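Local coordinates for capsular polysaccharide biosynthesis protein (Vibrio cholerae, PDB 1XPJ) that is of unknown function but probably acts as a haloacid dehalogenase-like hydrolase, perhaps in the making of capsular polysaccharide, at residues K2-D7 against E31-Y36; R100-S105 against E113-L118; G10-A15 against E71-H76; G59-H64 against I83-P88. All blocks are in the same frame, centred on the assembly; numbering follows the deposited sequence. Where two conformers were deposited one is given.

Interaction 1 (K2-D7 against E31-Y36); sequences KKLIVD and EQLREY
Tyr36, which packs against Leu4, is set in its helix by the bond from Tyr36 N to Gln32 O (3.1 Å). Strand 3-6 and helix 27-38 are the first two elements of a beta-alpha-beta unit completed by strand 42-47, consistent with the core of a haloacid dehalogenase-like fold. Their short segments run nearly antiparallel, at 161°, with axes 10.7 Å apart, and what fills the space between them is apolar and buried. From the strand, Leu4 and Val6 reach to the helix. The Leu4 and Tyr36 side chains cross at about a right angle, with Leu4 CD1 3.8 Å from Tyr36 CB and close to the root of the ring. Phe41 meets the same ring edge-to-face, and Phe107 lies against it as well. One edge of the strand pairs with strand 42-47, and a strand of the second subunit also joins it in a parallel ladder, so the sheet continues into the neighbour. Asp7 fits the first aspartate of the family's DxDx(T/V) signature. Leu33, modelled in two conformers, slides past both strand side chains in the opposite direction, and the conformer described brings Leu33 CD1 to 3.7 Å from Leu4 CD1 and 3.8 Å from Val6 CG2.

Interaction 2 (R100-S105 against E113-L118); sequences RAVRPS and EEIHQL
The side chain of Val102 sets out toward helix 112-120, and one methyl does the work: CG1 meets both Ile115 and Leu118. The two helix residues receive it differently. Ile115 crosses Val102 at about a right angle and offers its short branch, CG2, at 4.0 Å from Val102 CG1. Leu118, three residues further along the helix, comes in at a slant and ends with CD1 4.1 Å from the same Val102 CG1. The valine methyl is thus touched by two branches from one side of the helix, at unstrained van der Waals distances. The torsion of Val102 explains the choice of methyl: at chi1 -53° CG1 stands opposite the carbonyl carbon, while CG2 is wedged between the backbone N and that carbon. Beyond Val102, Phe107 and Phe119 join the packing, and Tyr36 touches Ile115 from helix 27-38.

Beside this packing, the side chain of Arg100 starts away from the helix and its end comes back nearer to it, yet Arg100 NH2 remains 4.8 Å from His116 NE2, so the two are neighbours and not bonded. Arg100 NH1 is instead bound to the carbonyl of His92 of the second subunit. Further along, Arg103 takes the N-cap position of helix 104-109, and its backbone N is bonded to the carboxylate of Glu106. The whole is a strand-helix-helix succession, 101-102, 104-109 and 112-120, in which the last helix folds back on the strand through Val102, while Ala101 and Val102 join a parallel ladder with a strand of the second subunit.

Interaction 3 (G10-A15 against E71-H76); sequences GTLTQA and EWLDKH
Trp72 brings the six-membered end of its indole up against the Leu12-Thr13 turn. Its CH2 corner lies 3.4 Å from Leu12 O, which sits at the ring edge near the ring plane, a geometry that suits a weak C-H...O contact. Thr13 slants across the same corner, with CG2 3.9 Å from Trp72 CH2. With CG anti to the backbone N (chi1 -171°), the indole reaches out from helix 66-75 to the loop. His76, the first residue past the helix, rests CD2 over one face of the indole, near the rim, and Trp72 NE1 is bonded to the carbonyl of Val23, so the ring is fixed from several directions.

Thr13 OG1 in turn holds the loop in shape. It accepts from Gly10 N at 3.2 Å, nearly straight (161°), and from Ala15 N at 3.3 Å, the latter making an ST turn. This loop carries Thr11, the last residue of the pattern matching the haloacid dehalogenase DxDx(T/V) signature. Leu12 also approaches Leu73, their CD2 atoms 4.5 Å apart. The loop therefore leaves strand 3-6 and settles between helix 66-75, through Trp72 and Leu73, and helix 27-38, where Leu12 packs on Val29 and Leu33.

Interaction 4 (G59-H64 against I83-P88); sequences GKINIH and ILVGKP
Ile61 and Asn62 are the residues of helix 58-64 that meet Val85. Just ahead of them, Lys60 gives its carbonyl to the close of the helix: Lys60 O accepts from both Ile63 N and His64 N, each bond 2.9 Å long. Ile61 then slides past Val85 in the opposite direction and lays its CG2 methyl over the branch point, 3.8 Å from Val85 CB. Its torsion (chi1 -67°) puts that methyl anti to the backbone N, while CG1 lies beside the backbone N, anti to the carbonyl carbon. Next, Asn62 crosses Val85 at a slant, with OD1 3.7 Å from Val85 CG2. That approach is a van der Waals contact; the polar bond of the amide lies elsewhere, from Asn62 ND2 to Ile83 O of the third subunit, and the same bond is made in return by that chain. Ile63 CG2 sits 3.9 Å above the centre of the His64 ring.

Around Val85, Leu66 of helix 66-75 and Thr47 of strand 42-47 also pack. Gly86 follows with a positive phi of 86°, a backbone shape that suits glycine. Lys87 comes next, in a salt bridge with Asp98 of the second subunit and at long, weak range from Asp7. A lysine close to the first aspartate of the signature-like pattern is consistent with the active-site layout of haloacid dehalogenase-like hydrolases, and the contact between helix 58-64 and strand 82-85 joins a helix to the parallel sheet of an alpha/beta fold consistent with that family.

How the interactions relate
From the N terminus, the chain first lays down 2-7 and then 10-15. Interaction 1 closes over the 23 residues between 2-7 and 31-36. Interaction 3 crosses it, since 10-15 lies within that loop but its partner, 71-76, comes after 31-36; Val6 CG1 touches Leu12 CD1 where the two contacts join. Interaction 4 crosses interaction 3 in turn, running from 59-64 to 83-88, and Leu73 meets Ile83 between them. Interaction 2 follows in series, a short closure near the C terminus, touching interaction 1 where Tyr36 reaches Ile115. Interactions 1 and 4 tie strands 3-6 and 82-85 of the parallel sheet to helices, interaction 3 ties the loop after strand 3-6 to helix 66-75, and interaction 2 adds the C-terminal helix.

Interaction 1 (K2-D7 against E31-Y36)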
# COMPACT_ATOMS: atom_id res chain seq x y z
N LYS A 2 15.71 11.94 -9.40
CA LYS A 2 14.74 12.13 -10.48
C LYS A 2 14.28 10.77 -10.98
O LYS A 2 15.09 9.87 -11.21
CB LYS A 2 15.31 13.00 -11.62
CG LYS A 2 16.66 12.54 -12.18
CD LYS A 2 17.09 13.39 -13.37
CE LYS A 2 18.39 14.12 -13.08
NZ LYS A 2 19.55 13.48 -13.79
N LYS A 3 12.97 10.63 -11.11
CA LYS A 3 12.33 9.37 -11.49
C LYS A 3 11.36 9.56 -12.66
O LYS A 3 10.65 10.57 -12.74
CB LYS A 3 11.54 8.78 -10.30
CG LYS A 3 12.37 8.17 -9.18
CD LYS A 3 11.50 7.27 -8.30
CE LYS A 3 11.44 7.74 -6.85
NZ LYS A 3 11.63 6.63 -5.87
N LEU A 4 11.33 8.58 -13.55
CA LEU A 4 10.21 8.41 -14.44
C LEU A 4 9.31 7.36 -13.82
O LEU A 4 9.78 6.28 -13.43
CB LEU A 4 10.64 7.97 -15.84
CG LEU A 4 11.58 8.88 -16.62
CD1 LEU A 4 11.82 8.33 -18.02
CD2 LEU A 4 11.06 10.34 -16.65
N ILE A 5 8.03 7.71 -13.71
CA ILE A 5 7.00 6.77 -13.31
C ILE A 5 6.25 6.35 -14.58
O ILE A 5 5.55 7.16 -15.21
CB ILE A 5 6.08 7.41 -12.24
CG1 ILE A 5 6.90 8.14 -11.17
CG2 ILE A 5 5.13 6.37 -11.61
CD1 ILE A 5 7.89 7.25 -10.40
N VAL A 6 6.43 5.08 -14.95
CA VAL A 6 6.01 4.59 -16.26
C VAL A 6 4.95 3.50 -16.15
O VAL A 6 5.17 2.45 -15.51
CB VAL A 6 7.21 3.98 -17.03
CG1 VAL A 6 6.83 3.69 -18.48
CG2 VAL A 6 8.45 4.89 -16.92
N ASP A 7 3.81 3.76 -16.78
CA ASP A 7 2.74 2.78 -16.89
C ASP A 7 3.23 1.62 -17.77
O ASP A 7 4.23 1.75 -18.49
CB ASP A 7 1.53 3.48 -17.52
CG ASP A 7 0.27 2.64 -17.48
OD1 ASP A 7 0.00 1.94 -16.49
OD2 ASP A 7 -0.55 2.64 -18.43
N GLU A 31 13.15 2.51 -26.06
CA GLU A 31 14.43 3.11 -26.44
C GLU A 31 14.61 4.49 -25.78
O GLU A 31 15.71 4.84 -25.32
CB GLU A 31 14.56 3.21 -27.97
CG GLU A 31 15.92 3.70 -28.48
CD GLU A 31 17.08 2.76 -28.13
OE1 GLU A 31 16.87 1.54 -27.98
OE2 GLU A 31 18.23 3.26 -28.01
N GLN A 32 13.52 5.25 -25.70
CA GLN A 32 13.57 6.53 -25.01
C GLN A 32 13.84 6.35 -23.50
O GLN A 32 14.58 7.15 -22.91
CB GLN A 32 12.33 7.37 -25.30
CG GLN A 32 12.47 8.83 -24.90
CD GLN A 32 13.19 9.69 -25.92
OE1 GLN A 32 14.33 9.40 -26.29
NE2 GLN A 32 12.54 10.74 -26.39
N LEU A 33 13.28 5.31 -22.89
CA LEU A 33 13.57 4.97 -21.49
C LEU A 33 15.07 4.75 -21.27
O LEU A 33 15.62 5.18 -20.26
CB LEU A 33 12.78 3.72 -21.04
CG LEU A 33 12.01 3.67 -19.74
CD1 LEU A 33 11.25 4.97 -19.50
CD2 LEU A 33 11.05 2.49 -19.77
N ARG A 34 15.72 4.09 -22.23
CA ARG A 34 17.17 3.85 -22.18
C ARG A 34 17.99 5.16 -22.18
O ARG A 34 18.99 5.29 -21.45
CB ARG A 34 17.61 2.97 -23.36
CG ARG A 34 17.17 1.52 -23.27
CD ARG A 34 18.10 0.55 -24.00
NE ARG A 34 17.52 -0.79 -24.11
CZ ARG A 34 16.85 -1.24 -25.17
NH1 ARG A 34 16.68 -0.48 -26.24
NH2 ARG A 34 16.36 -2.47 -25.15
N GLU A 35 17.57 6.13 -23.01
CA GLU A 35 18.26 7.41 -23.10
C GLU A 35 18.12 8.21 -21.80
O GLU A 35 19.08 8.84 -21.36
CB GLU A 35 17.73 8.24 -24.27
CG GLU A 35 17.98 7.60 -25.63
CD GLU A 35 18.82 8.47 -26.55
OE1 GLU A 35 18.50 8.51 -27.76
OE2 GLU A 35 19.79 9.10 -26.07
N TYR A 36 16.93 8.17 -21.20
CA TYR A 36 16.70 8.81 -19.92
C TYR A 36 17.46 8.14 -18.77
O TYR A 36 17.98 8.82 -17.89
CB TYR A 36 15.20 8.91 -19.59
CG TYR A 36 14.52 10.09 -20.24
CD1 TYR A 36 14.21 10.07 -21.61
CD2 TYR A 36 14.19 11.22 -19.50
CE1 TYR A 36 13.59 11.14 -22.22
CE2 TYR A 36 13.56 12.31 -20.11
CZ TYR A 36 13.26 12.25 -21.47
OH TYR A 36 12.65 13.31 -22.08

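Interaction 2 (R100-S105 against E113-L118)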
# COMPACT_ATOMS: atom_id res chain seq x y z
N ARG A 100 2.17 16.86 -14.30
CA ARG A 100 3.44 16.28 -14.76
C ARG A 100 3.23 15.02 -15.60
O ARG A 100 4.10 14.15 -15.62
CB ARG A 100 4.37 15.94 -13.60
CG ARG A 100 4.74 17.09 -12.66
CD ARG A 100 5.44 18.27 -13.32
NE ARG A 100 6.62 17.87 -14.07
CZ ARG A 100 7.88 18.00 -13.64
NH1 ARG A 100 8.13 18.52 -12.44
NH2 ARG A 100 8.89 17.61 -14.40
N ALA A 101 2.11 14.89 -16.30
CA ALA A 101 1.91 13.68 -17.07
C ALA A 101 2.15 13.90 -18.55
O ALA A 101 1.71 14.89 -19.11
CB ALA A 101 0.54 13.13 -16.85
N VAL A 102 2.88 12.98 -19.18
CA VAL A 102 2.96 12.92 -20.62
C VAL A 102 2.47 11.59 -21.16
O VAL A 102 2.63 10.54 -20.53
CB VAL A 102 4.39 13.24 -21.19
CG1 VAL A 102 4.92 14.58 -20.63
CG2 VAL A 102 5.37 12.09 -20.95
N ARG A 103 1.87 11.63 -22.35
CA ARG A 103 1.47 10.42 -23.04
C ARG A 103 2.69 9.79 -23.74
O ARG A 103 3.62 10.50 -24.10
CB ARG A 103 0.33 10.73 -24.00
CG ARG A 103 -0.92 11.30 -23.29
CD ARG A 103 -2.11 11.61 -24.22
NE ARG A 103 -1.95 12.87 -24.95
CZ ARG A 103 -2.08 14.08 -24.41
NH1 ARG A 103 -2.38 14.22 -23.12
NH2 ARG A 103 -1.91 15.17 -25.16
N PRO A 104 2.68 8.46 -23.94
CA PRO A 104 3.86 7.78 -24.49
C PRO A 104 4.26 8.29 -25.88
O PRO A 104 5.45 8.23 -26.18
CB PRO A 104 3.45 6.29 -24.52
CG PRO A 104 2.25 6.19 -23.66
CD PRO A 104 1.57 7.52 -23.69
N SER A 105 3.32 8.81 -26.67
CA SER A 105 3.67 9.40 -27.97
C SER A 105 4.39 10.73 -27.81
O SER A 105 5.28 11.03 -28.58
CB SER A 105 2.45 9.57 -28.89
OG SER A 105 1.54 10.52 -28.34
N GLU A 113 14.11 19.22 -22.81
CA GLU A 113 13.77 20.65 -22.90
C GLU A 113 12.30 20.83 -23.29
O GLU A 113 11.58 21.57 -22.65
CB GLU A 113 14.69 21.38 -23.88
CG GLU A 113 14.63 22.91 -23.81
CD GLU A 113 15.48 23.61 -24.89
OE1 GLU A 113 16.62 23.16 -25.16
OE2 GLU A 113 15.01 24.62 -25.46
N GLU A 114 11.88 20.11 -24.33
CA GLU A 114 10.50 20.13 -24.82
C GLU A 114 9.48 19.63 -23.80
O GLU A 114 8.40 20.21 -23.70
CB GLU A 114 10.37 19.33 -26.11
CG GLU A 114 10.84 20.06 -27.36
CD GLU A 114 11.04 19.13 -28.55
OE1 GLU A 114 12.15 19.14 -29.14
OE2 GLU A 114 10.10 18.38 -28.90
N ILE A 115 9.81 18.57 -23.06
CA ILE A 115 8.92 18.05 -22.02
C ILE A 115 8.77 19.10 -20.92
O ILE A 115 7.66 19.38 -20.44
CB ILE A 115 9.44 16.70 -21.42
CG1 ILE A 115 9.62 15.62 -22.49
CG2 ILE A 115 8.53 16.21 -20.30
CD1 ILE A 115 8.34 15.06 -23.05
N HIS A 116 9.91 19.66 -20.52
CA HIS A 116 9.97 20.71 -19.51
C HIS A 116 9.07 21.89 -19.88
O HIS A 116 8.46 22.49 -19.01
CB HIS A 116 11.42 21.19 -19.33
CG HIS A 116 12.15 20.47 -18.24
ND1 HIS A 116 13.48 20.73 -17.93
CD2 HIS A 116 11.76 19.49 -17.38
CE1 HIS A 116 13.86 19.95 -16.93
NE2 HIS A 116 12.83 19.20 -16.58
N GLN A 117 9.00 22.20 -21.18
CA GLN A 117 8.18 23.30 -21.70
C GLN A 117 6.68 23.04 -21.57
O GLN A 117 5.94 23.97 -21.27
CB GLN A 117 8.53 23.63 -23.16
CG GLN A 117 9.64 24.68 -23.33
CD GLN A 117 10.53 24.42 -24.54
OE1 GLN A 117 10.11 23.78 -25.52
NE2 GLN A 117 11.77 24.90 -24.48
N LEU A 118 6.25 21.80 -21.81
CA LEU A 118 4.84 21.41 -21.63
C LEU A 118 4.40 21.71 -20.21
O LEU A 118 3.31 22.21 -19.98
CB LEU A 118 4.65 19.90 -21.86
CG LEU A 118 4.46 19.30 -23.26
CD1 LEU A 118 4.25 17.79 -23.14
CD2 LEU A 118 3.33 19.98 -24.06

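Interaction 3 (G10-A15 against E71-H76)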
# COMPACT_ATOMS: atom_id res chain seq x y z
N GLY A 10 -0.01 -0.41 -22.72
CA GLY A 10 -0.34 0.71 -23.57
C GLY A 10 0.77 1.75 -23.66
O GLY A 10 0.75 2.59 -24.56
N THR A 11 1.72 1.69 -22.73
CA THR A 11 2.84 2.63 -22.71
C THR A 11 4.08 1.91 -23.16
O THR A 11 4.76 2.35 -24.08
CB THR A 11 3.04 3.20 -21.28
OG1 THR A 11 2.00 4.13 -21.00
CG2 THR A 11 4.31 4.07 -21.20
N LEU A 12 4.39 0.80 -22.49
CA LEU A 12 5.51 -0.04 -22.91
C LEU A 12 5.05 -1.16 -23.85
O LEU A 12 5.89 -1.79 -24.50
CB LEU A 12 6.23 -0.61 -21.68
CG LEU A 12 7.40 0.18 -21.08
CD1 LEU A 12 7.40 1.65 -21.48
CD2 LEU A 12 7.45 0.04 -19.57
N THR A 13 3.73 -1.39 -23.94
CA THR A 13 3.16 -2.44 -24.78
C THR A 13 2.16 -1.88 -25.80
O THR A 13 1.56 -0.81 -25.59
CB THR A 13 2.48 -3.59 -23.93
OG1 THR A 13 1.12 -3.25 -23.63
CG2 THR A 13 3.12 -3.78 -22.55
N GLN A 14 1.99 -2.60 -26.91
CA GLN A 14 1.04 -2.24 -27.95
C GLN A 14 -0.36 -2.73 -27.62
O GLN A 14 -1.30 -2.51 -28.40
CB GLN A 14 1.49 -2.81 -29.30
CG GLN A 14 2.79 -2.22 -29.81
CD GLN A 14 3.22 -2.77 -31.15
OE1 GLN A 14 2.40 -3.27 -31.92
NE2 GLN A 14 4.51 -2.66 -31.45
N ALA A 15 -0.49 -3.42 -26.49
CA ALA A 15 -1.77 -3.96 -26.04
C ALA A 15 -2.54 -4.71 -27.12
O ALA A 15 -3.75 -4.58 -27.22
CB ALA A 15 -2.65 -2.83 -25.45
N GLU A 71 9.59 -11.10 -16.15
CA GLU A 71 9.98 -11.92 -17.29
C GLU A 71 9.88 -11.13 -18.61
O GLU A 71 10.77 -11.13 -19.38
CB GLU A 71 9.13 -13.20 -17.34
CG GLU A 71 9.52 -14.12 -18.49
CD GLU A 71 8.55 -15.27 -18.68
OE1 GLU A 71 7.43 -15.02 -19.19
OE2 GLU A 71 8.91 -16.41 -18.31
N TRP A 72 8.75 -10.45 -18.83
CA TRP A 72 8.53 -9.67 -20.04
C TRP A 72 9.49 -8.48 -20.16
O TRP A 72 10.07 -8.24 -21.22
CB TRP A 72 7.08 -9.21 -20.13
CG TRP A 72 6.71 -8.60 -21.44
CD1 TRP A 72 6.17 -9.24 -22.53
CD2 TRP A 72 6.86 -7.22 -21.82
NE1 TRP A 72 5.96 -8.34 -23.55
CE2 TRP A 72 6.38 -7.09 -23.14
CE3 TRP A 72 7.34 -6.07 -21.16
CZ2 TRP A 72 6.36 -5.86 -23.83
CZ3 TRP A 72 7.32 -4.84 -21.85
CH2 TRP A 72 6.84 -4.75 -23.16
N LEU A 73 9.66 -7.76 -19.06
CA LEU A 73 10.59 -6.64 -19.02
C LEU A 73 12.01 -7.11 -19.37
O LEU A 73 12.65 -6.51 -20.24
CB LEU A 73 10.54 -5.90 -17.66
CG LEU A 73 9.23 -5.15 -17.34
CD1 LEU A 73 9.09 -4.90 -15.86
CD2 LEU A 73 9.14 -3.83 -18.07
N ASP A 74 12.46 -8.19 -18.73
CA ASP A 74 13.78 -8.79 -19.04
C ASP A 74 13.95 -9.23 -20.49
O ASP A 74 14.99 -8.97 -21.12
CB ASP A 74 14.07 -9.99 -18.12
CG ASP A 74 14.20 -9.58 -16.66
OD1 ASP A 74 14.40 -8.38 -16.38
OD2 ASP A 74 14.11 -10.40 -15.71
N LYS A 75 12.94 -9.92 -21.02
CA LYS A 75 12.92 -10.40 -22.40
C LYS A 75 13.17 -9.25 -23.38
O LYS A 75 13.93 -9.39 -24.34
CB LYS A 75 11.58 -11.07 -22.69
CG LYS A 75 11.63 -12.11 -23.81
CD LYS A 75 10.76 -11.70 -24.98
CE LYS A 75 9.69 -12.75 -25.28
NZ LYS A 75 9.85 -13.33 -26.64
N HIS A 76 12.55 -8.11 -23.10
CA HIS A 76 12.58 -6.98 -24.02
C HIS A 76 13.59 -5.90 -23.67
O HIS A 76 13.60 -4.83 -24.28
CB HIS A 76 11.16 -6.43 -24.17
CG HIS A 76 10.23 -7.40 -24.82
ND1 HIS A 76 10.39 -7.80 -26.13
CD2 HIS A 76 9.17 -8.09 -24.34
CE1 HIS A 76 9.45 -8.68 -26.44
NE2 HIS A 76 8.70 -8.88 -25.37

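Interaction 4 (G59-H64 against I83-P88)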
# COMPACT_ATOMS: atom_id res chain seq x y z
N GLY A 59 -2.44 -9.23 -2.93
CA GLY A 59 -1.98 -10.54 -2.48
C GLY A 59 -1.92 -11.56 -3.61
O GLY A 59 -0.97 -12.35 -3.67
N LYS A 60 -2.94 -11.57 -4.47
CA LYS A 60 -2.99 -12.41 -5.67
C LYS A 60 -2.12 -11.84 -6.79
O LYS A 60 -1.41 -12.59 -7.47
CB LYS A 60 -4.42 -12.55 -6.17
CG LYS A 60 -5.17 -13.76 -5.61
CD LYS A 60 -6.62 -13.42 -5.30
CE LYS A 60 -7.53 -14.66 -5.37
NZ LYS A 60 -7.14 -15.74 -4.41
N ILE A 61 -2.16 -10.53 -7.00
CA ILE A 61 -1.34 -9.86 -8.01
C ILE A 61 0.15 -10.17 -7.81
O ILE A 61 0.85 -10.46 -8.78
CB ILE A 61 -1.64 -8.33 -8.04
CG1 ILE A 61 -3.07 -8.09 -8.53
CG2 ILE A 61 -0.65 -7.58 -8.92
CD1 ILE A 61 -3.53 -6.64 -8.39
N ASN A 62 0.61 -10.14 -6.56
CA ASN A 62 1.99 -10.53 -6.21
C ASN A 62 2.36 -11.95 -6.68
O ASN A 62 3.53 -12.22 -6.99
CB ASN A 62 2.23 -10.41 -4.70
CG ASN A 62 2.39 -8.95 -4.23
OD1 ASN A 62 2.57 -8.04 -5.03
ND2 ASN A 62 2.33 -8.75 -2.91
N ILE A 63 1.37 -12.84 -6.76
CA ILE A 63 1.62 -14.25 -7.11
C ILE A 63 1.54 -14.46 -8.60
O ILE A 63 2.42 -15.09 -9.20
CB ILE A 63 0.60 -15.23 -6.42
CG1 ILE A 63 0.70 -15.19 -4.90
CG2 ILE A 63 0.82 -16.67 -6.91
CD1 ILE A 63 -0.44 -15.95 -4.22
N HIS A 64 0.47 -13.97 -9.20
CA HIS A 64 0.14 -14.35 -10.57
C HIS A 64 0.61 -13.35 -11.61
O HIS A 64 0.87 -13.72 -12.75
CB HIS A 64 -1.36 -14.55 -10.70
CG HIS A 64 -1.88 -15.72 -9.91
ND1 HIS A 64 -2.81 -15.58 -8.90
CD2 HIS A 64 -1.58 -17.04 -9.97
CE1 HIS A 64 -3.07 -16.77 -8.38
NE2 HIS A 64 -2.34 -17.67 -9.01
N ILE A 83 9.59 -1.94 -9.54
CA ILE A 83 8.26 -2.28 -10.02
C ILE A 83 7.24 -2.09 -8.89
O ILE A 83 7.49 -2.50 -7.76
CB ILE A 83 8.17 -3.71 -10.57
CG1 ILE A 83 9.31 -4.01 -11.54
CG2 ILE A 83 6.83 -3.91 -11.26
CD1 ILE A 83 9.39 -5.49 -11.93
N LEU A 84 6.11 -1.48 -9.23
CA LEU A 84 5.07 -1.15 -8.28
C LEU A 84 3.76 -1.65 -8.88
O LEU A 84 3.41 -1.27 -9.99
CB LEU A 84 5.00 0.37 -8.06
CG LEU A 84 6.13 1.12 -7.31
CD1 LEU A 84 5.75 2.59 -7.16
CD2 LEU A 84 6.43 0.53 -5.92
N VAL A 85 3.06 -2.52 -8.16
CA VAL A 85 1.76 -3.01 -8.62
C VAL A 85 0.71 -2.37 -7.72
O VAL A 85 1.08 -1.70 -6.76
CB VAL A 85 1.67 -4.55 -8.59
CG1 VAL A 85 2.45 -5.15 -9.73
CG2 VAL A 85 2.15 -5.11 -7.24
N GLY A 86 -0.57 -2.55 -8.04
CA GLY A 86 -1.63 -2.04 -7.19
C GLY A 86 -2.02 -0.59 -7.47
O GLY A 86 -2.69 0.06 -6.66
N LYS A 87 -1.60 -0.07 -8.62
CA LYS A 87 -2.04 1.24 -9.10
C LYS A 87 -3.57 1.20 -9.20
O LYS A 87 -4.13 0.18 -9.62
CB LYS A 87 -1.46 1.49 -10.49
CG LYS A 87 -1.46 2.93 -10.94
CD LYS A 87 -1.39 3.01 -12.47
CE LYS A 87 -1.28 4.45 -12.94
NZ LYS A 87 -0.83 4.49 -14.36
N PRO A 88 -4.24 2.29 -8.82
CA PRO A 88 -5.69 2.42 -8.98
C PRO A 88 -6.11 2.20 -10.43
O PRO A 88 -5.51 2.80 -11.33
CB PRO A 88 -5.96 3.88 -8.57
CG PRO A 88 -4.82 4.26 -7.72
CD PRO A 88 -3.64 3.50 -8.21